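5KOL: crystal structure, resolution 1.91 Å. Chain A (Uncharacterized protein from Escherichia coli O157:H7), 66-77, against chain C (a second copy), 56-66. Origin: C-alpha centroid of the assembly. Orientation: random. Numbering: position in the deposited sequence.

Chain A, residues 66-77: VTFTDQAKMKIL
Chain C, residues 56-66: DTPKFYGAGFV

Two copies of one protein can join by extending a β-sheet across their boundary, and the pairing of chain A 66-77 with chain C 56-66 is a compact example, burying 518 Å² in total. The strands run antiparallel. Val A66 faces Gly C64 in a hydrogen-bonded pair (CA to CA 4.8 Å), and Thr A67 faces Ala C63 in a non-hydrogen-bonded pair (CA to CA 5.0 Å).

Val A66, with the largest covered area, is extended (phi/psi -116/120, chi1 t). It is buried, on the opposite face of the sheet from the side chains of Thr A67 and Ala C63, and its apolar, branched side chain suits that place. Its N donates to Gly C64 O at 2.9 Å, and Gly C64 N returns the bond to Val A66 O, also at 2.9 Å; both are nearly straight. Glycine suits position C64, because an ideal CB there would lie 2.2 Å from Tyr C61 OH.

Phe A68 has left the strand (-82/-21), yet its N still reaches Gly C62 O at 3.0 Å. Its CA-to-CB bond points toward the chain C stretch, and with chi1 t and chi2 78° the large apolar ring comes to Thr C57 and Pro C58, which have helical phi/psi, and gives them a surface to pack on. Phe A68 CD2 lies 3.6 Å from Thr C57 CG2, while Pro C58 CG meets the ring edge, 4.0 Å from Phe A68 CE2.

Gly C62 (-134/-43) packs against Thr A69 and Ala A72, at the start of helix 70-76. An ideal CB would be tight, 3.1 Å from Thr A69 OG1 and 3.5 Å from Ala A72 CB. Thr A69, chi1 p, caps this helix: its OG1 accepts from Ala A72 N at 3.2 Å, leaving its CG2 3.5 Å from Tyr C61 O. The small Ala A72 allows close approach, its CB 3.3 Å from Gly C62 O. One turn on, Ile A76 (chi1 m, chi2 m) places CG1 4.2 Å from Ala C63 CB and CD1 3.9 Å from Phe C65 CZ, at that ring's edge.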

# COMPACT_ATOMS: atom_id res chain seq x y z
N VAL A 66 -2.48 -3.13 1.96
CA VAL A 66 -3.54 -2.98 0.99
C VAL A 66 -4.17 -4.35 0.82
O VAL A 66 -3.49 -5.31 0.43
CB VAL A 66 -3.02 -2.43 -0.35
CG1 VAL A 66 -4.14 -2.34 -1.34
CG2 VAL A 66 -2.40 -1.02 -0.14
N THR A 67 -5.47 -4.45 1.11
CA THR A 67 -6.19 -5.73 1.07
C THR A 67 -7.47 -5.48 0.30
O THR A 67 -8.49 -5.11 0.90
CB THR A 67 -6.48 -6.26 2.48
OG1 THR A 67 -7.12 -5.24 3.24
CG2 THR A 67 -5.17 -6.63 3.19
N PHE A 68 -7.42 -5.70 -1.02
CA PHE A 68 -8.50 -5.31 -1.91
C PHE A 68 -9.63 -6.34 -1.96
O PHE A 68 -10.74 -5.98 -2.36
CB PHE A 68 -7.95 -5.10 -3.34
CG PHE A 68 -8.82 -4.24 -4.21
CD1 PHE A 68 -8.81 -2.85 -4.07
CD2 PHE A 68 -9.64 -4.80 -5.18
CE1 PHE A 68 -9.61 -2.04 -4.88
CE2 PHE A 68 -10.44 -4.01 -5.99
CZ PHE A 68 -10.43 -2.63 -5.85
N THR A 69 -9.38 -7.59 -1.57
CA THR A 69 -10.37 -8.65 -1.71
C THR A 69 -10.74 -9.23 -0.35
O THR A 69 -10.09 -8.98 0.67
CB THR A 69 -9.85 -9.78 -2.61
OG1 THR A 69 -8.72 -10.40 -1.98
CG2 THR A 69 -9.43 -9.24 -3.99
N ASP A 70 -11.81 -10.04 -0.33
CA ASP A 70 -12.20 -10.70 0.91
C ASP A 70 -11.08 -11.60 1.42
O ASP A 70 -10.75 -11.59 2.61
CB ASP A 70 -13.48 -11.51 0.70
CG ASP A 70 -14.73 -10.65 0.65
OD1 ASP A 70 -15.85 -11.21 0.58
OD2 ASP A 70 -14.61 -9.41 0.69
N GLN A 71 -10.46 -12.35 0.51
CA GLN A 71 -9.41 -13.29 0.90
C GLN A 71 -8.20 -12.57 1.47
O GLN A 71 -7.60 -13.04 2.44
CB GLN A 71 -8.97 -14.15 -0.29
CG GLN A 71 -10.01 -15.12 -0.83
CD GLN A 71 -11.28 -14.42 -1.30
OE1 GLN A 71 -12.40 -14.95 -1.15
NE2 GLN A 71 -11.13 -13.22 -1.85
N ALA A 72 -7.83 -11.43 0.87
CA ALA A 72 -6.68 -10.70 1.39
C ALA A 72 -6.96 -10.15 2.79
O ALA A 72 -6.08 -10.18 3.66
CB ALA A 72 -6.27 -9.59 0.42
N LYS A 73 -8.18 -9.65 3.02
CA LYS A 73 -8.54 -9.20 4.36
C LYS A 73 -8.46 -10.34 5.36
O LYS A 73 -7.98 -10.17 6.49
CB LYS A 73 -9.94 -8.58 4.35
CG LYS A 73 -10.03 -7.22 3.60
CD LYS A 73 -11.48 -6.79 3.35
CE LYS A 73 -11.60 -5.44 2.60
NZ LYS A 73 -11.20 -5.58 1.15
N MET A 74 -8.92 -11.53 4.96
CA MET A 74 -8.90 -12.68 5.86
C MET A 74 -7.47 -13.16 6.15
O MET A 74 -7.16 -13.56 7.27
CB MET A 74 -9.72 -13.81 5.24
CG MET A 74 -11.19 -13.44 5.09
SD MET A 74 -12.29 -14.83 4.82
CE MET A 74 -12.06 -15.13 3.08
N LYS A 75 -6.61 -13.16 5.13
CA LYS A 75 -5.28 -13.74 5.30
C LYS A 75 -4.32 -12.77 5.98
O LYS A 75 -3.56 -13.16 6.87
CB LYS A 75 -4.71 -14.18 3.95
CG LYS A 75 -3.36 -14.87 4.08
CD LYS A 75 -3.08 -15.76 2.91
CE LYS A 75 -2.00 -16.80 3.23
NZ LYS A 75 -1.02 -16.30 4.24
N ILE A 76 -4.33 -11.50 5.55
CA ILE A 76 -3.35 -10.54 6.04
C ILE A 76 -3.81 -9.89 7.35
O ILE A 76 -3.00 -9.64 8.25
CB ILE A 76 -3.09 -9.47 4.95
CG1 ILE A 76 -2.67 -10.12 3.64
CG2 ILE A 76 -2.05 -8.45 5.43
CD1 ILE A 76 -1.58 -11.17 3.77
N LEU A 77 -5.10 -9.58 7.47
CA LEU A 77 -5.57 -8.78 8.61
C LEU A 77 -6.45 -9.57 9.56
O LEU A 77 -7.05 -8.99 10.46
CB LEU A 77 -6.31 -7.54 8.11
CG LEU A 77 -5.42 -6.67 7.22
CD1 LEU A 77 -6.24 -5.58 6.56
CD2 LEU A 77 -4.27 -6.08 8.02
N ASP C 56 -11.05 -5.27 -13.08
CA ASP C 56 -11.11 -6.63 -12.56
C ASP C 56 -9.91 -6.95 -11.67
O ASP C 56 -9.41 -8.08 -11.65
CB ASP C 56 -11.24 -7.65 -13.69
CG ASP C 56 -12.52 -7.48 -14.47
OD1 ASP C 56 -12.52 -6.71 -15.45
OD2 ASP C 56 -13.53 -8.11 -14.09
N THR C 57 -9.44 -5.94 -10.92
CA THR C 57 -8.44 -6.16 -9.87
C THR C 57 -8.71 -7.40 -9.02
O THR C 57 -7.77 -8.17 -8.80
CB THR C 57 -8.34 -4.94 -8.95
OG1 THR C 57 -7.93 -3.79 -9.70
CG2 THR C 57 -7.32 -5.19 -7.85
N PRO C 58 -9.93 -7.66 -8.54
CA PRO C 58 -10.12 -8.83 -7.66
C PRO C 58 -9.78 -10.16 -8.30
O PRO C 58 -9.52 -11.12 -7.58
CB PRO C 58 -11.61 -8.76 -7.30
CG PRO C 58 -11.98 -7.34 -7.50
CD PRO C 58 -11.18 -6.89 -8.67
N LYS C 59 -9.77 -10.26 -9.63
CA LYS C 59 -9.50 -11.55 -10.24
C LYS C 59 -8.01 -11.88 -10.31
O LYS C 59 -7.67 -13.02 -10.66
CB LYS C 59 -10.13 -11.63 -11.64
CG LYS C 59 -11.62 -11.26 -11.65
CD LYS C 59 -12.14 -10.98 -13.06
CE LYS C 59 -13.29 -11.91 -13.42
NZ LYS C 59 -14.32 -11.22 -14.25
N PHE C 60 -7.12 -10.96 -9.95
CA PHE C 60 -5.70 -11.29 -10.06
C PHE C 60 -4.85 -10.65 -8.97
O PHE C 60 -3.65 -10.94 -8.86
CB PHE C 60 -5.17 -10.88 -11.44
CG PHE C 60 -5.06 -9.39 -11.63
CD1 PHE C 60 -6.13 -8.66 -12.10
CD2 PHE C 60 -3.89 -8.72 -11.30
CE1 PHE C 60 -6.04 -7.29 -12.25
CE2 PHE C 60 -3.80 -7.35 -11.43
CZ PHE C 60 -4.88 -6.63 -11.90
N TYR C 61 -5.42 -9.76 -8.15
CA TYR C 61 -4.62 -9.02 -7.18
C TYR C 61 -5.39 -8.83 -5.89
O TYR C 61 -6.57 -8.46 -5.93
CB TYR C 61 -4.20 -7.66 -7.75
CG TYR C 61 -3.34 -6.81 -6.83
CD1 TYR C 61 -2.01 -7.14 -6.59
CD2 TYR C 61 -3.84 -5.66 -6.23
CE1 TYR C 61 -1.21 -6.36 -5.77
CE2 TYR C 61 -3.05 -4.87 -5.41
CZ TYR C 61 -1.73 -5.22 -5.19
OH TYR C 61 -0.95 -4.43 -4.38
N GLY C 62 -4.73 -9.09 -4.77
CA GLY C 62 -5.38 -8.96 -3.48
C GLY C 62 -4.56 -8.22 -2.45
O GLY C 62 -5.09 -7.36 -1.74
N ALA C 63 -3.26 -8.50 -2.37
CA ALA C 63 -2.45 -8.09 -1.22
C ALA C 63 -1.25 -7.28 -1.67
O ALA C 63 -0.41 -7.77 -2.44
CB ALA C 63 -2.02 -9.32 -0.42
N GLY C 64 -1.16 -6.04 -1.21
CA GLY C 64 0.01 -5.20 -1.41
C GLY C 64 0.58 -4.78 -0.08
O GLY C 64 -0.16 -4.50 0.86
N PHE C 65 1.91 -4.77 0.01
CA PHE C 65 2.62 -4.40 1.22
C PHE C 65 3.44 -3.13 0.99
O PHE C 65 4.14 -3.01 -0.01
CB PHE C 65 3.53 -5.54 1.68
CG PHE C 65 2.78 -6.84 1.88
CD1 PHE C 65 2.09 -7.07 3.07
CD2 PHE C 65 2.75 -7.82 0.88
CE1 PHE C 65 1.39 -8.26 3.26
CE2 PHE C 65 2.06 -9.01 1.06
CZ PHE C 65 1.38 -9.23 2.25
N VAL C 66 3.34 -2.18 1.92
CA VAL C 66 4.28 -1.07 1.98
C VAL C 66 5.11 -1.26 3.25
O VAL C 66 4.57 -1.33 4.36
CB VAL C 66 3.56 0.29 1.97
CG1 VAL C 66 4.58 1.42 1.94
CG2 VAL C 66 2.64 0.40 0.75